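PDB 2WLR: thiosulfate sulfurtransferase YnjE from Escherichia coli, which catalyses the transfer of sulfur from thiosulfate to cyanide, yielding thiocyanate and sulfite, and works as a monomer in the periplasm. Local coordinates for residues V206-R211 with K229-L234; E180-K185 with G392-S397. One frame throughout, in Å; residues are numbered along the deposited sequence.

Interaction 1 (V206-R211 with K229-L234); sequences VILYGR and KDVRLL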
loop_
_atom_site.group_PDB
_atom_site.type_symbol
_atom_site.label_atom_id
_atom_site.label_comp_id
_atom_site.label_asym_id
_atom_site.label_seq_id
_atom_site.Cartn_x
_atom_site.Cartn_y
_atom_site.Cartn_z
ATOM N N VAL A 206 -14.327 8.038 -0.966
ATOM C CA VAL A 206 -13.402 8.519 -1.996
ATOM C C VAL A 206 -12.433 7.397 -2.351
ATOM O O VAL A 206 -11.730 6.881 -1.464
ATOM C CB VAL A 206 -12.661 9.755 -1.555
ATOM C CG1 VAL A 206 -11.700 10.192 -2.636
ATOM C CG2 VAL A 206 -13.632 10.925 -1.180
ATOM N N ILE A 207 -12.394 7.043 -3.619
ATOM C CA ILE A 207 -11.438 6.064 -4.138
ATOM C C ILE A 207 -10.420 6.837 -4.979
ATOM O O ILE A 207 -10.755 7.368 -6.028
ATOM C CB ILE A 207 -12.139 4.939 -4.931
ATOM C CG1 ILE A 207 -13.230 4.283 -4.068
ATOM C CG2 ILE A 207 -11.142 3.902 -5.398
ATOM C CD1 ILE A 207 -14.505 4.156 -4.778
ATOM N N LEU A 208 -9.186 6.864 -4.535
ATOM C CA LEU A 208 -8.103 7.557 -5.205
ATOM C C LEU A 208 -7.205 6.591 -5.941
ATOM O O LEU A 208 -6.937 5.461 -5.482
ATOM C CB LEU A 208 -7.277 8.359 -4.187
ATOM C CG LEU A 208 -7.964 9.641 -3.697
ATOM C CD1 LEU A 208 -7.672 9.932 -2.238
ATOM C CD2 LEU A 208 -7.574 10.820 -4.620
ATOM N N TYR A 209 -6.688 7.044 -7.070
ATOM C CA TYR A 209 -5.649 6.309 -7.775
ATOM C C TYR A 209 -4.690 7.263 -8.384
ATOM O O TYR A 209 -4.991 8.427 -8.578
ATOM C CB TYR A 209 -6.196 5.352 -8.848
ATOM C CG TYR A 209 -6.691 6.038 -10.125
ATOM C CD1 TYR A 209 -7.958 6.592 -10.210
ATOM C CD2 TYR A 209 -5.867 6.122 -11.241
ATOM C CE1 TYR A 209 -8.376 7.223 -11.393
ATOM C CE2 TYR A 209 -6.295 6.738 -12.393
ATOM C CZ TYR A 209 -7.530 7.276 -12.459
ATOM O OH TYR A 209 -7.953 7.910 -13.625
ATOM N N GLY A 210 -3.515 6.766 -8.684
ATOM C CA GLY A 210 -2.512 7.580 -9.358
ATOM C C GLY A 210 -1.767 6.753 -10.368
ATOM O O GLY A 210 -1.792 5.548 -10.323
ATOM N N ARG A 211 -1.070 7.414 -11.283
ATOM C CA ARG A 211 -0.091 6.722 -12.073
ATOM C C ARG A 211 1.005 6.224 -11.122
ATOM O O ARG A 211 1.582 5.174 -11.343
ATOM C CB ARG A 211 0.513 7.617 -13.171
ATOM C CG ARG A 211 -0.013 7.318 -14.605
ATOM C CD ARG A 211 -1.392 7.891 -14.900
ATOM N NE ARG A 211 -1.791 7.541 -16.270
ATOM C CZ ARG A 211 -2.949 7.831 -16.859
ATOM N NH1 ARG A 211 -3.903 8.504 -16.233
ATOM N NH2 ARG A 211 -3.123 7.414 -18.096
ATOM N N LYS A 229 -14.483 9.820 6.072
ATOM C CA LYS A 229 -14.490 8.591 6.839
ATOM C C LYS A 229 -13.956 7.407 6.037
ATOM O O LYS A 229 -13.179 6.602 6.567
ATOM C CB LYS A 229 -15.896 8.297 7.356
ATOM C CG LYS A 229 -16.430 9.329 8.336
ATOM C CD LYS A 229 -17.831 8.992 8.881
ATOM C CE LYS A 229 -18.079 9.672 10.231
ATOM N NZ LYS A 229 -17.199 9.129 11.329
ATOM N N ASP A 230 -14.378 7.297 4.792
ATOM C CA ASP A 230 -14.121 6.132 3.954
ATOM C C ASP A 230 -13.292 6.572 2.746
ATOM O O ASP A 230 -13.815 7.106 1.786
ATOM C CB ASP A 230 -15.456 5.481 3.580
ATOM C CG ASP A 230 -15.300 4.214 2.743
ATOM O OD1 ASP A 230 -14.153 3.741 2.578
ATOM O OD2 ASP A 230 -16.350 3.699 2.281
ATOM N N VAL A 231 -11.975 6.370 2.852
ATOM C CA VAL A 231 -11.014 6.690 1.818
ATOM C C VAL A 231 -10.279 5.385 1.471
ATOM O O VAL A 231 -9.777 4.673 2.360
ATOM C CB VAL A 231 -9.997 7.762 2.239
ATOM C CG1 VAL A 231 -9.041 8.053 1.112
ATOM C CG2 VAL A 231 -10.695 9.060 2.673
ATOM N N ARG A 232 -10.193 5.123 0.186
ATOM C CA ARG A 232 -9.629 3.902 -0.365
ATOM C C ARG A 232 -8.677 4.230 -1.492
ATOM O O ARG A 232 -8.715 5.331 -2.071
ATOM C CB ARG A 232 -10.734 2.999 -0.881
ATOM C CG ARG A 232 -11.807 2.792 0.135
ATOM C CD ARG A 232 -12.756 1.722 -0.263
ATOM N NE ARG A 232 -13.957 1.729 0.538
ATOM C CZ ARG A 232 -14.867 0.764 0.506
ATOM N NH1 ARG A 232 -14.663 -0.334 -0.206
ATOM N NH2 ARG A 232 -15.982 0.911 1.205
ATOM N N LEU A 233 -7.804 3.272 -1.795
ATOM C CA LEU A 233 -6.844 3.393 -2.902
ATOM C C LEU A 233 -7.075 2.269 -3.855
ATOM O O LEU A 233 -7.366 1.153 -3.456
ATOM C CB LEU A 233 -5.408 3.215 -2.426
ATOM C CG LEU A 233 -4.821 4.268 -1.508
ATOM C CD1 LEU A 233 -3.366 3.873 -1.139
ATOM C CD2 LEU A 233 -4.885 5.656 -2.145
ATOM N N LEU A 234 -6.859 2.540 -5.128
ATOM C CA LEU A 234 -6.680 1.456 -6.090
ATOM C C LEU A 234 -5.279 0.871 -5.968
ATOM O O LEU A 234 -4.300 1.520 -6.259
ATOM C CB LEU A 234 -6.916 1.935 -7.525
ATOM C CG LEU A 234 -6.681 0.946 -8.663
ATOM C CD1 LEU A 234 -7.560 -0.316 -8.516
ATOM C CD2 LEU A 234 -6.938 1.593 -10.017
HETATM O O HOH W 1 -3.491 4.187 -6.478
#
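Arg232 and Val206 lie on neighbouring parallel strands, and the amide N of Arg232 donates to Val206 O at 2.9 Å. Val206 N in turn donates to Asp230 O. One step along, Leu208 N points almost straight (175°) at Arg232 O, and Leu234 N returns to Leu208 O. This alternation brackets Val206 and Leu208 with two bonds each, the regular pattern of a parallel pair.

The Arg232 side chain starts as plain hydrocarbon: CB lies 4.0 Å from Val206 O and 4.2 Å from Ile207 CG1. With CG anti to the carbonyl carbon (chi1 -51°) and the chain extended as far as NE, the guanidinium comes back alongside Asp230. There NE meets OD1 of Asp230 at 2.9 Å and NH2 meets OD2 of Asp230 at 3.0 Å, a side-on salt bridge that uses the syn lone pairs and lies near the guanidinium plane. NH1 bonds Ala142 O, while Thr205 OG1 gives Asp230 OD2 a second partner. A leucine in place of Arg232 would probably leave the Asp230 carboxylate without its charged mate and Ala142 O without this donor.

Helix 213-226 connects the two strands in a beta-alpha-beta unit of the parallel rhodanese sheet. Val206, Leu208, Val231 and Leu233 point to the face on which that helix packs, with Ala220 against both Leu208 and Val231; branched and aliphatic residues suit this buried layer. Leu208 CD1 reaches Val231 CG1 at 4.1 Å. Ile207 and Arg232 occupy the other face, where both touch Trp130 of helix 128-135.

Beyond the last bridge, Tyr209 CB and Leu234 CB touch at 3.7 Å. The phenol of Tyr209 leads away from Leu234, carrying its hydroxyl to Ile166 N.

Interaction 2 (E180-K185 with G392-S397); sequences EPLWNK and GWYEWS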
loop_
_atom_site.group_PDB
_atom_site.type_symbol
_atom_site.label_atom_id
_atom_site.label_comp_id
_atom_site.label_asym_id
_atom_site.label_seq_id
_atom_site.Cartn_x
_atom_site.Cartn_y
_atom_site.Cartn_z
ATOM N N GLU A 180 4.184 25.222 -0.860
ATOM C CA GLU A 180 5.334 25.928 -0.324
ATOM C C GLU A 180 4.942 26.586 0.995
ATOM O O GLU A 180 3.752 26.865 1.226
ATOM C CB GLU A 180 5.762 27.022 -1.311
ATOM C CG GLU A 180 6.253 26.533 -2.643
ATOM C CD GLU A 180 7.683 26.076 -2.615
ATOM O OE1 GLU A 180 8.242 25.867 -1.514
ATOM O OE2 GLU A 180 8.259 25.910 -3.727
ATOM N N PRO A 181 5.929 26.845 1.862
ATOM C CA PRO A 181 7.367 26.688 1.703
ATOM C C PRO A 181 7.969 25.343 2.124
ATOM O O PRO A 181 9.125 25.071 1.809
ATOM C CB PRO A 181 7.912 27.771 2.633
ATOM C CG PRO A 181 6.981 27.751 3.726
ATOM C CD PRO A 181 5.618 27.608 3.078
ATOM N N LEU A 182 7.206 24.507 2.818
ATOM C CA LEU A 182 7.741 23.256 3.352
ATOM C C LEU A 182 7.165 22.013 2.697
ATOM O O LEU A 182 7.561 20.914 3.019
ATOM C CB LEU A 182 7.500 23.177 4.860
ATOM C CG LEU A 182 8.560 23.707 5.824
ATOM C CD1 LEU A 182 8.056 23.440 7.249
ATOM C CD2 LEU A 182 9.926 23.048 5.623
ATOM N N TRP A 183 6.248 22.184 1.760
ATOM C CA TRP A 183 5.501 21.038 1.220
ATOM C C TRP A 183 4.796 20.238 2.324
ATOM O O TRP A 183 4.756 19.026 2.306
ATOM C CB TRP A 183 6.370 20.191 0.263
ATOM C CG TRP A 183 6.712 21.011 -0.915
ATOM C CD1 TRP A 183 7.926 21.551 -1.207
ATOM C CD2 TRP A 183 5.806 21.522 -1.888
ATOM N NE1 TRP A 183 7.845 22.312 -2.342
ATOM C CE2 TRP A 183 6.554 22.331 -2.776
ATOM C CE3 TRP A 183 4.445 21.353 -2.125
ATOM C CZ2 TRP A 183 5.974 22.967 -3.888
ATOM C CZ3 TRP A 183 3.862 21.980 -3.213
ATOM C CH2 TRP A 183 4.636 22.784 -4.090
ATOM N N ASN A 184 4.231 20.984 3.257
ATOM C CA ASN A 184 3.261 20.484 4.190
ATOM C C ASN A 184 1.873 20.714 3.628
ATOM O O ASN A 184 1.653 21.491 2.702
ATOM C CB ASN A 184 3.423 21.139 5.572
ATOM C CG ASN A 184 4.504 20.466 6.409
ATOM O OD1 ASN A 184 5.138 19.494 5.945
ATOM N ND2 ASN A 184 4.702 20.927 7.629
ATOM N N LYS A 185 0.915 19.991 4.193
ATOM C CA LYS A 185 -0.475 20.152 3.793
ATOM C C LYS A 185 -0.919 21.607 3.965
ATOM O O LYS A 185 -0.437 22.342 4.825
ATOM C CB LYS A 185 -1.396 19.227 4.595
ATOM C CG LYS A 185 -1.481 19.532 6.079
ATOM C CD LYS A 185 -2.477 18.610 6.748
ATOM C CE LYS A 185 -2.250 18.549 8.236
ATOM N NZ LYS A 185 -2.383 19.881 8.869
ATOM N N GLY A 392 8.898 16.016 7.837
ATOM C CA GLY A 392 9.924 15.094 7.395
ATOM C C GLY A 392 11.318 15.665 7.464
ATOM O O GLY A 392 11.641 16.525 8.306
ATOM N N TRP A 393 12.155 15.190 6.560
ATOM C CA TRP A 393 13.547 15.602 6.552
ATOM C C TRP A 393 13.671 17.060 6.122
ATOM O O TRP A 393 14.541 17.782 6.600
ATOM C CB TRP A 393 14.357 14.682 5.641
ATOM C CG TRP A 393 15.760 15.176 5.436
ATOM C CD1 TRP A 393 16.294 15.648 4.287
ATOM C CD2 TRP A 393 16.804 15.184 6.414
ATOM N NE1 TRP A 393 17.623 15.993 4.491
ATOM C CE2 TRP A 393 17.950 15.722 5.789
ATOM C CE3 TRP A 393 16.865 14.835 7.755
ATOM C CZ2 TRP A 393 19.165 15.903 6.484
ATOM C CZ3 TRP A 393 18.045 15.013 8.449
ATOM C CH2 TRP A 393 19.188 15.529 7.798
ATOM N N TYR A 394 12.802 17.524 5.242
ATOM C CA TYR A 394 12.853 18.933 4.830
ATOM C C TYR A 394 12.696 19.895 5.987
ATOM O O TYR A 394 13.448 20.855 6.119
ATOM C CB TYR A 394 11.764 19.224 3.774
ATOM C CG TYR A 394 11.910 20.478 2.923
ATOM C CD1 TYR A 394 13.135 21.144 2.778
ATOM C CD2 TYR A 394 10.836 20.968 2.203
ATOM C CE1 TYR A 394 13.244 22.286 1.982
ATOM C CE2 TYR A 394 10.938 22.097 1.414
ATOM C CZ TYR A 394 12.151 22.738 1.285
ATOM O OH TYR A 394 12.197 23.855 0.472
ATOM N N GLU A 395 11.717 19.653 6.841
ATOM C CA GLU A 395 11.532 20.483 8.005
ATOM C C GLU A 395 12.642 20.257 9.020
ATOM O O GLU A 395 13.241 21.237 9.512
ATOM C CB GLU A 395 10.168 20.224 8.627
ATOM C CG GLU A 395 9.866 21.198 9.764
ATOM C CD GLU A 395 8.634 20.875 10.539
ATOM O OE1 GLU A 395 8.276 19.679 10.700
ATOM O OE2 GLU A 395 8.048 21.858 11.029
ATOM N N TRP A 396 12.908 19.002 9.361
ATOM C CA TRP A 396 13.849 18.673 10.440
ATOM C C TRP A 396 15.179 19.344 10.180
ATOM O O TRP A 396 15.719 20.038 11.057
ATOM C CB TRP A 396 14.033 17.164 10.526
ATOM C CG TRP A 396 14.837 16.695 11.679
ATOM C CD1 TRP A 396 16.158 16.410 11.687
ATOM C CD2 TRP A 396 14.343 16.376 12.970
ATOM N NE1 TRP A 396 16.534 15.953 12.906
ATOM C CE2 TRP A 396 15.446 15.920 13.734
ATOM C CE3 TRP A 396 13.082 16.442 13.578
ATOM C CZ2 TRP A 396 15.325 15.534 15.061
ATOM C CZ3 TRP A 396 12.969 16.056 14.902
ATOM C CH2 TRP A 396 14.084 15.603 15.627
ATOM N N SER A 397 15.684 19.192 8.970
ATOM C CA SER A 397 17.023 19.649 8.629
ATOM C C SER A 397 17.079 21.142 8.317
ATOM O O SER A 397 18.168 21.684 8.096
ATOM C CB SER A 397 17.595 18.806 7.473
ATOM O OG SER A 397 16.929 19.012 6.234
#
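Leu182 and Pro181 meet Tyr394 and Glu395 in a mostly apolar surface contact between two rhodanese domains, where a turn of the second leans on the short helix 392-396 of the third. Tyr394 does much of the touching. Its CG is anti to the backbone N (chi1 -162°), which sends the ring out to the turn. The CD2–CE2 side of the ring then lies against the backbone there: CD2 of Tyr394 is 3.4 Å from Leu182 O, and CE2 of Tyr394 is 3.5 Å from Pro181 O. Leu182 CD2 sits over one face of the ring, 4.1 Å above its plane and displaced toward the rim. Tyr394 CE2 also comes to the edge of the Trp183 indole, near its plane, 4.0 Å from CD1 of Trp183.

The turn joins strands 178-179 and 184-185 of a small antiparallel hairpin. A cis peptide before Pro181 and the positive phi of Trp183 (56°) bend it tightly, and proline is the residue type that most readily accepts a cis bond. Beside the turn, Lys185 N bonds the carboxylate of Asp390, just ahead of the helix.

Leu182 forks over the helix surface. Its CD1 packs on Glu395 CG at 3.8 Å, and its CD2 on Glu395 CA at 3.9 Å, so the aliphatic part of an acidic residue serves as an apolar surface. The carboxylate of Glu395 finds its partner in Tyr389, whose hydroxyl bonds OE1.

Tyr394 also stacks edge-to-face with Tyr308, and its backbone bonds that of Gly366, the neighbour of Cys365. That cysteine carries the persulfide intermediate and is oxidised here to 3-sulfinoalanine. A bound HEPES buffer molecule lies about 3 Å from the side chain of Trp183.

Interaction 1 is nested along the chain within the long loop that interaction 2 closes: 180-185 comes first, then 206-211 and 229-234, and finally 392-397. Their centres are 24 Å apart and their nearest atoms about 13 Å, without touching. Interaction 1 lies inside the parallel sheet of the second rhodanese domain, whereas interaction 2 joins that domain's edge to the third. Helix 213-226 relates the two, packing on the sheet of interaction 1 and meeting Lys185 through Ile222 and Tyr225. Val231 O also bonds Arg379 of the catalytic third domain, so each region has a contact with that domain, interaction 1 through this bond outside its own segments and interaction 2 directly.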